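Local coordinates for protein DNA ligase (Aquifex aeolicus, PDB 3QWU) that probably joins nucleic acid ends in an ATP-dependent reaction through an adenylated enzyme intermediate, and binds adenosine and calcium, at residues 27-32 with 101-106; 47-52 with 160-165; 61-66 with 200-205; 69-74 with 226-231. All blocks are in the same frame, centred on the assembly; numbering follows the deposited sequence.

The four contacts form two pairs on different lobes of the probable adenylation domain. Interactions 1 and 2, centres about 13 Å apart, share the antiparallel sheet of strands 19-24, 27-32, 44-45 and 50-51. Interactions 3 and 4, centres about 11 Å apart, share helix 63-70 and touch where L205 CD1 meets Y230 CD1 at 3.5 Å; both border the second subunit. Interactions 1 and 3 have centres about 37 Å apart, on opposite sides of the chain's centre. The first segments follow one another along the chain, then the second segments in the same order, so the N-terminal part, which gives Y54 and I57 to the adenosine pocket, is tied repeatedly to the later chain that supplies most of it.

Interaction 1: residues 27-32 with 101-106; sequences LEYLRF and GGFICP
R31 lays its guanidinium over one face of the F103 ring, the two planes 26° apart and CZ 3.7 Å from the ring centroid, a stacked cation-pi pair. Its chi1 and chi2 are both anti and carry CD over F103, 4.1 Å from the ring centroid; the bend at chi3 (75°) then turns the guanidinium onto the ring face. In the guanidinium plane NH1 gives a nearly straight hydrogen bond to G101 O (3.0 Å, 163°), reaching that oxygen from above its carbonyl plane. G102 passes beneath R31 CG, where a CB would clash, and its positive phi suits glycine too. Farther along, the Y29 hydroxyl accepts a hydrogen bond from I104 N (OH to N 3.1 Å) and gives a weak one to G102 O at the edge of its ring. I104 lays CG1 4.0 Å from Y29 CZ and brings CD1 4.0 Å from L27 CD2. Strand 27-32 runs opposite in direction to residues 101-104 of the loop that links strand 94-98 to helix 106-115, near bound adenosine. An alanine at R31 removes the guanidinium and would probably leave F103 and the loop at G101 less firmly held. With NE salt-bridged to E22 and NH2 bonded to N33, the guanidinium is gripped on several edges; its positive charge is therefore likely to be well stabilised here.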
# COMPACT_ATOMS: atom_id res chain seq x y z
N LEU A 27 -19.60 34.31 5.69
CA LEU A 27 -20.41 33.38 6.44
C LEU A 27 -19.51 32.74 7.45
O LEU A 27 -18.37 32.37 7.14
CB LEU A 27 -21.00 32.27 5.56
CG LEU A 27 -22.03 32.58 4.46
CD1 LEU A 27 -21.42 33.39 3.32
CD2 LEU A 27 -22.61 31.26 3.92
N GLU A 28 -20.04 32.58 8.66
CA GLU A 28 -19.35 31.91 9.75
C GLU A 28 -20.13 30.63 9.99
O GLU A 28 -21.35 30.69 10.11
CB GLU A 28 -19.37 32.79 10.99
CG GLU A 28 -18.12 32.61 11.84
CD GLU A 28 -18.02 33.67 12.96
OE1 GLU A 28 -18.70 34.73 12.89
OE2 GLU A 28 -17.25 33.43 13.90
N TYR A 29 -19.44 29.48 10.02
CA TYR A 29 -20.14 28.20 10.10
C TYR A 29 -19.31 27.15 10.82
O TYR A 29 -18.12 27.35 11.07
CB TYR A 29 -20.60 27.70 8.70
CG TYR A 29 -19.50 27.36 7.68
CD1 TYR A 29 -19.30 26.05 7.24
CD2 TYR A 29 -18.70 28.34 7.13
CE1 TYR A 29 -18.31 25.74 6.27
CE2 TYR A 29 -17.71 28.06 6.18
CZ TYR A 29 -17.51 26.76 5.75
OH TYR A 29 -16.50 26.53 4.83
N LEU A 30 -19.96 26.05 11.19
CA LEU A 30 -19.27 24.89 11.78
C LEU A 30 -19.21 23.80 10.73
O LEU A 30 -20.19 23.58 10.01
CB LEU A 30 -20.00 24.42 13.03
CG LEU A 30 -20.00 25.44 14.19
CD1 LEU A 30 -21.05 26.60 14.00
CD2 LEU A 30 -20.23 24.73 15.49
N ARG A 31 -18.07 23.12 10.63
CA ARG A 31 -17.82 22.14 9.58
C ARG A 31 -17.35 20.82 10.14
O ARG A 31 -16.37 20.77 10.89
CB ARG A 31 -16.73 22.66 8.64
CG ARG A 31 -16.39 21.72 7.50
CD ARG A 31 -15.33 22.32 6.61
NE ARG A 31 -13.99 22.27 7.20
CZ ARG A 31 -13.15 21.23 7.14
NH1 ARG A 31 -13.48 20.11 6.55
NH2 ARG A 31 -11.96 21.33 7.69
N PHE A 32 -18.04 19.74 9.77
CA PHE A 32 -17.64 18.39 10.19
C PHE A 32 -16.46 17.90 9.36
O PHE A 32 -16.60 17.58 8.18
CB PHE A 32 -18.81 17.41 10.11
CG PHE A 32 -19.64 17.39 11.36
CD1 PHE A 32 -20.70 18.26 11.52
CD2 PHE A 32 -19.31 16.54 12.40
CE1 PHE A 32 -21.45 18.24 12.71
CE2 PHE A 32 -20.03 16.52 13.61
CZ PHE A 32 -21.10 17.36 13.77
N GLY A 101 -15.75 18.02 1.68
CA GLY A 101 -15.23 18.26 3.01
C GLY A 101 -16.03 19.29 3.79
O GLY A 101 -15.90 19.39 5.00
N GLY A 102 -16.85 20.07 3.08
CA GLY A 102 -17.67 21.07 3.72
C GLY A 102 -17.10 22.47 3.70
O GLY A 102 -17.60 23.33 4.40
N PHE A 103 -16.06 22.71 2.91
CA PHE A 103 -15.61 24.07 2.70
C PHE A 103 -16.48 24.75 1.63
O PHE A 103 -17.00 24.10 0.70
CB PHE A 103 -14.18 24.11 2.23
CG PHE A 103 -13.19 23.54 3.19
CD1 PHE A 103 -12.67 24.32 4.22
CD2 PHE A 103 -12.74 22.22 3.04
CE1 PHE A 103 -11.73 23.82 5.09
CE2 PHE A 103 -11.79 21.70 3.94
CZ PHE A 103 -11.29 22.51 4.96
N ILE A 104 -16.60 26.06 1.73
CA ILE A 104 -17.18 26.83 0.63
C ILE A 104 -16.10 26.95 -0.40
O ILE A 104 -15.07 27.58 -0.17
CB ILE A 104 -17.70 28.22 1.07
CG1 ILE A 104 -18.76 28.06 2.15
CG2 ILE A 104 -18.32 28.96 -0.12
CD1 ILE A 104 -19.31 29.36 2.63
N CYS A 105 -16.35 26.33 -1.56
CA CYS A 105 -15.38 26.25 -2.65
C CYS A 105 -15.38 27.56 -3.39
O CYS A 105 -16.39 27.93 -4.00
CB CYS A 105 -15.74 25.16 -3.63
SG CYS A 105 -14.49 25.11 -4.96
N PRO A 106 -14.26 28.28 -3.34
CA PRO A 106 -14.18 29.58 -4.02
C PRO A 106 -14.27 29.46 -5.55
O PRO A 106 -14.79 30.35 -6.21
CB PRO A 106 -12.81 30.14 -3.59
CG PRO A 106 -12.32 29.27 -2.54
CD PRO A 106 -13.03 27.98 -2.59

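Interaction 2: residues 47-52 with 160-165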
# COMPACT_ATOMS: atom_id res chain seq x y z
N LYS A 47 -26.12 29.24 10.78
CA LYS A 47 -27.03 29.73 11.83
C LYS A 47 -28.50 29.41 11.49
O LYS A 47 -29.28 29.07 12.37
CB LYS A 47 -26.83 31.23 12.05
CG LYS A 47 -27.77 31.87 13.12
CD LYS A 47 -28.91 32.75 12.48
CE LYS A 47 -30.10 33.01 13.44
NZ LYS A 47 -31.37 33.20 12.65
N ASP A 48 -28.86 29.52 10.22
CA ASP A 48 -30.28 29.40 9.78
C ASP A 48 -30.65 28.00 9.31
O ASP A 48 -31.84 27.70 9.15
CB ASP A 48 -30.59 30.38 8.61
CG ASP A 48 -30.52 31.83 9.02
OD1 ASP A 48 -31.33 32.27 9.86
OD2 ASP A 48 -29.67 32.55 8.47
N PHE A 49 -29.64 27.16 9.03
CA PHE A 49 -29.88 25.80 8.59
C PHE A 49 -28.64 24.91 8.58
O PHE A 49 -27.51 25.40 8.60
CB PHE A 49 -30.48 25.77 7.19
CG PHE A 49 -29.77 26.62 6.20
CD1 PHE A 49 -30.22 27.93 5.94
CD2 PHE A 49 -28.65 26.12 5.52
CE1 PHE A 49 -29.56 28.72 5.02
CE2 PHE A 49 -27.97 26.91 4.60
CZ PHE A 49 -28.41 28.21 4.33
N ILE A 50 -28.88 23.59 8.55
CA ILE A 50 -27.84 22.61 8.35
C ILE A 50 -27.85 22.04 6.90
O ILE A 50 -28.92 21.79 6.30
CB ILE A 50 -27.91 21.48 9.38
CG1 ILE A 50 -27.74 22.07 10.79
CG2 ILE A 50 -26.83 20.42 9.05
CD1 ILE A 50 -28.19 21.15 11.92
N ILE A 51 -26.66 21.93 6.33
CA ILE A 51 -26.49 21.30 5.04
C ILE A 51 -25.81 20.02 5.39
O ILE A 51 -24.65 20.02 5.81
CB ILE A 51 -25.64 22.13 4.05
CG1 ILE A 51 -26.13 23.58 3.96
CG2 ILE A 51 -25.69 21.45 2.67
CD1 ILE A 51 -27.43 23.76 3.16
N TRP A 52 -26.55 18.92 5.29
CA TRP A 52 -26.00 17.64 5.66
C TRP A 52 -24.97 17.25 4.62
O TRP A 52 -25.08 17.64 3.45
CB TRP A 52 -27.08 16.56 5.84
CG TRP A 52 -27.79 16.72 7.16
CD1 TRP A 52 -28.85 17.55 7.45
CD2 TRP A 52 -27.49 16.04 8.38
NE1 TRP A 52 -29.21 17.43 8.77
CE2 TRP A 52 -28.39 16.51 9.36
CE3 TRP A 52 -26.54 15.09 8.75
CZ2 TRP A 52 -28.37 16.04 10.67
CZ3 TRP A 52 -26.53 14.62 10.05
CH2 TRP A 52 -27.42 15.09 10.99
N MET A 160 -30.92 17.09 -1.96
CA MET A 160 -31.14 16.93 -0.57
C MET A 160 -31.96 18.12 -0.19
O MET A 160 -32.30 18.91 -1.05
CB MET A 160 -29.80 16.88 0.15
CG MET A 160 -29.07 15.57 -0.13
SD MET A 160 -27.45 15.40 0.64
CE MET A 160 -27.84 15.20 2.40
N LYS A 161 -32.26 18.25 1.09
CA LYS A 161 -33.02 19.35 1.62
C LYS A 161 -32.32 19.92 2.85
O LYS A 161 -31.81 19.18 3.65
CB LYS A 161 -34.44 18.85 2.03
CG LYS A 161 -35.52 18.99 0.93
CD LYS A 161 -36.93 18.41 1.30
CE LYS A 161 -38.07 19.23 0.61
NZ LYS A 161 -39.32 18.44 0.26
N LYS A 162 -32.36 21.22 3.04
CA LYS A 162 -31.83 21.82 4.25
C LYS A 162 -32.39 21.14 5.51
O LYS A 162 -33.60 20.86 5.60
CB LYS A 162 -32.18 23.33 4.33
CG LYS A 162 -31.21 24.25 3.57
CD LYS A 162 -31.83 25.63 3.33
CE LYS A 162 -31.00 26.48 2.35
NZ LYS A 162 -31.77 27.65 1.86
N ASN A 163 -31.52 20.92 6.49
CA ASN A 163 -31.93 20.36 7.78
C ASN A 163 -32.38 18.89 7.73
O ASN A 163 -33.04 18.43 8.65
CB ASN A 163 -33.07 21.20 8.41
CG ASN A 163 -32.73 22.66 8.55
OD1 ASN A 163 -31.70 22.99 9.10
ND2 ASN A 163 -33.61 23.55 8.08
N GLU A 164 -32.04 18.15 6.66
CA GLU A 164 -32.56 16.77 6.46
C GLU A 164 -31.50 15.93 5.84
O GLU A 164 -30.66 16.46 5.11
CB GLU A 164 -33.76 16.69 5.50
CG GLU A 164 -34.75 17.82 5.55
CD GLU A 164 -36.06 17.41 6.09
OE1 GLU A 164 -36.12 17.04 7.29
OE2 GLU A 164 -37.05 17.52 5.32
N GLN A 165 -31.61 14.63 6.05
CA GLN A 165 -30.52 13.72 5.70
C GLN A 165 -30.74 12.92 4.44
O GLN A 165 -29.80 12.43 3.86
CB GLN A 165 -30.28 12.73 6.83
CG GLN A 165 -29.25 13.21 7.81
CD GLN A 165 -28.75 12.06 8.60
OE1 GLN A 165 -27.86 11.34 8.14
NE2 GLN A 165 -29.34 11.83 9.76
O HOH W 1 -33.61 26.42 7.95
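At the start of 47-52, D48 sends its carbonyl O to a water that it shares with N163 ND2, while its carboxylate takes the ammonium of K47 and the hydroxyl of Y91. F49 follows with CG wedged between its own backbone N and carbonyl carbon (chi1 49°), which turns one ring face to K162. That lysine runs extended across the face, CE 3.6 Å above the ring centre and NZ 4.3 Å from the centroid in a cation-pi contact; NZ itself is held by the carbonyls of P125 and K90. I50 is bonded at both backbone ends to N163. Its N reaches N163 OD1 (2.9 Å, 169°) from above the amide plane, and its O receives N163 N (2.7 Å) in the carbonyl plane. I51 lies beside the same lysine, CD1 3.8 Å from K162 CG. W52 is sandwiched between I50 CG2 and Q165 CG, the latter 3.3 Å above the ring plane, with the Q165 amide only 14° from parallel to the indole; W52 CB also meets M160 CE at 3.8 Å. The partner segment is built round a type II beta turn, K161-E164, N163 having the positive phi of its third position. Strand 50-51, outermost in its antiparallel sheet, packs against the end of outermost strand 153-161 of another, with F89 and Y91 of strand 84-91 around F49 and V128 of strand 127-134 under I51.

Interaction 3: residues 61-66 with 200-205; sequences FLLETG and KIKEIL
L63, the first residue of helix 63-70, sends its CB toward helix 195-210, and CG continues outward anti to the backbone N (chi1 -177°), so both methyls arrive at the neighbouring helix. CD2 goes deepest: it presses on L205 CD1 at 3.3 Å, a tight methyl-to-methyl approach, and brushes K202 CG at 3.7 Å as the two side chains run alongside one another, heading opposite ways. CD1 lies 3.8 Å from the same L205 methyl and 4.1 Å from I201 CG2. I201, K202 and L205 on one helical flank therefore receive its branched tip. F218 of strand 215-220 touches both L63 and I201, and V216 touches L205, so the two helices meet over the mixed sheet that carries part of the adenosine pocket; the side chains of L205 and pocket residue K80 are about 8 Å apart. Toward the outside, K202 bends at chi3 and chi4 and brings NZ to 4.5 Å from E64 OE1, too far for a salt bridge. Each charge has a firmer partner, E269 for K202 and R68 for E64. At the opening of helix 63-70 the carboxylate of E268 accepts the backbone N-H groups of L63 and E64, while L62 at the N-cap packs on L362 of the second subunit. The join is thus apolar at its centre, K202 giving only its aliphatic stem, and the border charges probably add a weak, long-range attraction.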
# COMPACT_ATOMS: atom_id res chain seq x y z
N PHE A 61 -18.03 -5.25 -5.68
CA PHE A 61 -16.89 -5.74 -6.47
C PHE A 61 -17.34 -6.78 -7.48
O PHE A 61 -16.65 -7.02 -8.48
CB PHE A 61 -15.82 -6.35 -5.57
CG PHE A 61 -14.98 -5.33 -4.80
CD1 PHE A 61 -15.57 -4.33 -4.00
CD2 PHE A 61 -13.58 -5.44 -4.82
CE1 PHE A 61 -14.76 -3.41 -3.29
CE2 PHE A 61 -12.76 -4.53 -4.11
CZ PHE A 61 -13.36 -3.51 -3.33
N LEU A 62 -18.48 -7.42 -7.22
CA LEU A 62 -19.03 -8.44 -8.15
C LEU A 62 -20.31 -7.84 -8.61
O LEU A 62 -21.14 -7.43 -7.81
CB LEU A 62 -19.26 -9.80 -7.47
CG LEU A 62 -18.01 -10.66 -7.30
CD1 LEU A 62 -18.27 -11.97 -6.52
CD2 LEU A 62 -17.40 -10.99 -8.66
N LEU A 63 -20.45 -7.66 -9.91
CA LEU A 63 -21.62 -6.93 -10.41
C LEU A 63 -22.86 -7.80 -10.18
O LEU A 63 -23.84 -7.36 -9.59
CB LEU A 63 -21.42 -6.57 -11.89
CG LEU A 63 -22.46 -5.76 -12.64
CD1 LEU A 63 -22.86 -4.49 -11.92
CD2 LEU A 63 -21.82 -5.40 -14.02
N GLU A 64 -22.82 -9.04 -10.63
CA GLU A 64 -24.03 -9.86 -10.62
C GLU A 64 -24.48 -10.23 -9.19
O GLU A 64 -25.67 -10.01 -8.80
CB GLU A 64 -23.83 -11.14 -11.41
CG GLU A 64 -25.10 -12.03 -11.31
CD GLU A 64 -25.21 -13.07 -12.41
OE1 GLU A 64 -24.27 -13.23 -13.22
OE2 GLU A 64 -26.24 -13.77 -12.43
N THR A 65 -23.56 -10.81 -8.42
CA THR A 65 -23.86 -11.19 -7.06
C THR A 65 -24.05 -9.97 -6.17
O THR A 65 -24.71 -10.07 -5.19
CB THR A 65 -22.73 -12.06 -6.51
OG1 THR A 65 -22.49 -13.10 -7.46
CG2 THR A 65 -23.09 -12.67 -5.20
N GLY A 66 -23.45 -8.83 -6.49
CA GLY A 66 -23.64 -7.64 -5.67
C GLY A 66 -25.04 -7.07 -5.83
O GLY A 66 -25.72 -6.73 -4.84
N LYS A 200 -28.35 -6.72 -19.35
CA LYS A 200 -28.34 -5.35 -19.86
C LYS A 200 -27.35 -4.46 -19.10
O LYS A 200 -26.54 -3.74 -19.72
CB LYS A 200 -29.73 -4.75 -19.82
CG LYS A 200 -30.74 -5.54 -20.66
CD LYS A 200 -32.16 -5.01 -20.44
CE LYS A 200 -33.19 -6.05 -20.77
NZ LYS A 200 -34.60 -5.56 -20.54
N ILE A 201 -27.37 -4.54 -17.78
CA ILE A 201 -26.43 -3.79 -16.97
C ILE A 201 -24.99 -4.17 -17.29
O ILE A 201 -24.12 -3.34 -17.23
CB ILE A 201 -26.71 -3.99 -15.46
CG1 ILE A 201 -28.08 -3.46 -15.12
CG2 ILE A 201 -25.68 -3.29 -14.59
CD1 ILE A 201 -28.59 -3.91 -13.83
N LYS A 202 -24.72 -5.43 -17.62
CA LYS A 202 -23.34 -5.83 -17.98
C LYS A 202 -22.95 -5.29 -19.33
O LYS A 202 -21.80 -4.91 -19.52
CB LYS A 202 -23.14 -7.35 -17.95
CG LYS A 202 -23.02 -7.86 -16.55
CD LYS A 202 -23.03 -9.39 -16.38
CE LYS A 202 -21.75 -10.08 -16.78
NZ LYS A 202 -21.28 -11.04 -15.70
N GLU A 203 -23.88 -5.26 -20.27
CA GLU A 203 -23.57 -4.65 -21.55
C GLU A 203 -23.23 -3.14 -21.32
O GLU A 203 -22.28 -2.61 -21.92
CB GLU A 203 -24.73 -4.84 -22.50
CG GLU A 203 -24.58 -4.15 -23.86
CD GLU A 203 -23.38 -4.63 -24.71
OE1 GLU A 203 -23.31 -5.87 -25.02
OE2 GLU A 203 -22.51 -3.76 -25.07
N ILE A 204 -23.96 -2.49 -20.41
CA ILE A 204 -23.75 -1.08 -20.16
C ILE A 204 -22.34 -0.82 -19.62
O ILE A 204 -21.62 0.04 -20.12
CB ILE A 204 -24.86 -0.52 -19.23
CG1 ILE A 204 -26.15 -0.34 -20.07
CG2 ILE A 204 -24.41 0.82 -18.54
CD1 ILE A 204 -27.38 -0.17 -19.26
N LEU A 205 -21.91 -1.62 -18.66
CA LEU A 205 -20.55 -1.49 -18.11
C LEU A 205 -19.44 -1.83 -19.08
O LEU A 205 -18.43 -1.16 -19.08
CB LEU A 205 -20.39 -2.24 -16.77
CG LEU A 205 -21.08 -1.34 -15.71
CD1 LEU A 205 -21.55 -2.18 -14.65
CD2 LEU A 205 -20.19 -0.15 -15.16

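Interaction 4: residues 69-74 with 226-231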
# COMPACT_ATOMS: atom_id res chain seq x y z
N GLU A 69 -27.44 -9.28 -4.20
CA GLU A 69 -27.39 -9.24 -2.72
C GLU A 69 -27.90 -7.91 -2.11
O GLU A 69 -28.57 -7.92 -1.08
CB GLU A 69 -25.97 -9.55 -2.22
CG GLU A 69 -25.73 -9.48 -0.70
CD GLU A 69 -26.14 -10.76 0.06
OE1 GLU A 69 -25.89 -11.89 -0.41
OE2 GLU A 69 -26.70 -10.62 1.15
N GLN A 70 -27.58 -6.78 -2.72
CA GLN A 70 -27.79 -5.51 -2.05
C GLN A 70 -29.19 -4.92 -2.18
O GLN A 70 -29.57 -4.10 -1.36
CB GLN A 70 -26.78 -4.49 -2.52
CG GLN A 70 -25.36 -4.82 -2.12
CD GLN A 70 -25.16 -4.97 -0.62
OE1 GLN A 70 -24.52 -5.93 -0.16
NE2 GLN A 70 -25.69 -4.01 0.14
N PHE A 71 -29.95 -5.35 -3.19
CA PHE A 71 -31.21 -4.70 -3.58
C PHE A 71 -32.39 -5.64 -3.53
O PHE A 71 -32.29 -6.77 -4.00
CB PHE A 71 -31.11 -4.03 -4.96
CG PHE A 71 -30.08 -2.91 -5.01
CD1 PHE A 71 -30.25 -1.75 -4.27
CD2 PHE A 71 -28.95 -3.03 -5.77
CE1 PHE A 71 -29.29 -0.73 -4.30
CE2 PHE A 71 -27.97 -2.02 -5.77
CZ PHE A 71 -28.14 -0.87 -5.03
N GLU A 72 -33.49 -5.14 -2.95
CA GLU A 72 -34.73 -5.87 -2.75
C GLU A 72 -35.85 -5.37 -3.66
O GLU A 72 -36.93 -5.95 -3.67
CB GLU A 72 -35.30 -5.61 -1.34
CG GLU A 72 -34.43 -5.96 -0.17
CD GLU A 72 -35.02 -5.38 1.12
OE1 GLU A 72 -35.47 -4.19 1.09
OE2 GLU A 72 -35.06 -6.13 2.13
N ALA A 73 -35.62 -4.24 -4.32
CA ALA A 73 -36.58 -3.62 -5.20
C ALA A 73 -35.86 -3.25 -6.50
O ALA A 73 -34.66 -3.42 -6.61
CB ALA A 73 -37.17 -2.37 -4.53
N PRO A 74 -36.60 -2.79 -7.50
CA PRO A 74 -35.96 -2.26 -8.68
C PRO A 74 -35.07 -1.08 -8.37
O PRO A 74 -35.21 -0.43 -7.30
CB PRO A 74 -37.13 -1.76 -9.51
CG PRO A 74 -38.32 -2.51 -9.04
CD PRO A 74 -38.07 -2.75 -7.59
N LYS A 226 -31.45 2.66 -0.95
CA LYS A 226 -30.11 2.22 -0.76
C LYS A 226 -29.36 2.45 -2.08
O LYS A 226 -29.93 2.31 -3.19
CB LYS A 226 -30.10 0.76 -0.30
CG LYS A 226 -28.76 -0.02 -0.40
CD LYS A 226 -28.44 -0.77 0.94
CE LYS A 226 -27.75 -2.09 0.77
NZ LYS A 226 -28.65 -3.27 0.75
N ARG A 227 -28.10 2.86 -1.92
CA ARG A 227 -27.20 3.12 -3.03
C ARG A 227 -25.99 2.20 -3.03
O ARG A 227 -25.56 1.72 -1.97
CB ARG A 227 -26.69 4.55 -2.94
CG ARG A 227 -27.69 5.56 -3.34
CD ARG A 227 -28.16 6.45 -2.19
NE ARG A 227 -29.28 7.18 -2.75
CZ ARG A 227 -29.17 8.22 -3.57
NH1 ARG A 227 -27.98 8.76 -3.86
NH2 ARG A 227 -30.27 8.76 -4.08
N ALA A 228 -25.44 2.02 -4.22
CA ALA A 228 -24.19 1.25 -4.41
C ALA A 228 -23.53 1.63 -5.71
O ALA A 228 -24.20 1.93 -6.66
CB ALA A 228 -24.45 -0.24 -4.37
N LYS A 229 -22.21 1.60 -5.76
CA LYS A 229 -21.50 2.01 -6.97
C LYS A 229 -20.57 0.90 -7.48
O LYS A 229 -20.08 0.06 -6.69
CB LYS A 229 -20.70 3.29 -6.73
CG LYS A 229 -19.61 3.18 -5.65
CD LYS A 229 -18.77 4.51 -5.62
CE LYS A 229 -18.34 4.93 -4.20
NZ LYS A 229 -17.23 4.16 -3.58
N TYR A 230 -20.35 0.90 -8.77
CA TYR A 230 -19.46 -0.05 -9.39
C TYR A 230 -18.61 0.69 -10.43
O TYR A 230 -19.16 1.53 -11.18
CB TYR A 230 -20.27 -1.18 -10.00
CG TYR A 230 -19.45 -2.19 -10.70
CD1 TYR A 230 -19.20 -2.10 -12.08
CD2 TYR A 230 -18.89 -3.26 -9.99
CE1 TYR A 230 -18.40 -3.08 -12.74
CE2 TYR A 230 -18.10 -4.23 -10.60
CZ TYR A 230 -17.84 -4.14 -11.98
OH TYR A 230 -17.02 -5.10 -12.57
N ILE A 231 -17.29 0.39 -10.43
CA ILE A 231 -16.28 1.11 -11.23
C ILE A 231 -15.76 0.22 -12.38
O ILE A 231 -15.62 -1.00 -12.24
CB ILE A 231 -15.11 1.56 -10.30
CG1 ILE A 231 -15.71 2.16 -8.99
CG2 ILE A 231 -14.12 2.58 -10.97
CD1 ILE A 231 -16.35 3.64 -8.95
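F71 fits closely against the opening of strand 227-231: the edge of its ring, at CE1, comes 3.3 Å from K226 O, and CZ lies 3.8 Å from A228 CB. F218 and the ring of F75 pack on the same buried phenylalanine. K226 starts with CG anti to the backbone N, then bends repeatedly, carrying NZ to a hydrogen bond with Q70 O, on a lone pair in the carbonyl plane; modelled at 2.4 Å, it is shorter than is realistic and its exact length carries no weight. Q70 ends helix 63-70, so the helix dipole would probably favour the ammonium, though R224 nearby, of like charge, would work against this. An alanine at K226 takes away the ammonium, and the end of helix 63-70 would probably be less well held to the strand. Strand 227-231 belongs to the mixed sheet of the probable adenylation domain; A228 turns its CB to F71, while K229 points away and touches bound adenosine, and R227 extends to a salt bridge with D158. The contact loosens outward: K226 NZ is 6.0 Å from the F71 ring centroid, a weak pull at best. Q70 packs on G365 and A228 on I367 of the second subunit.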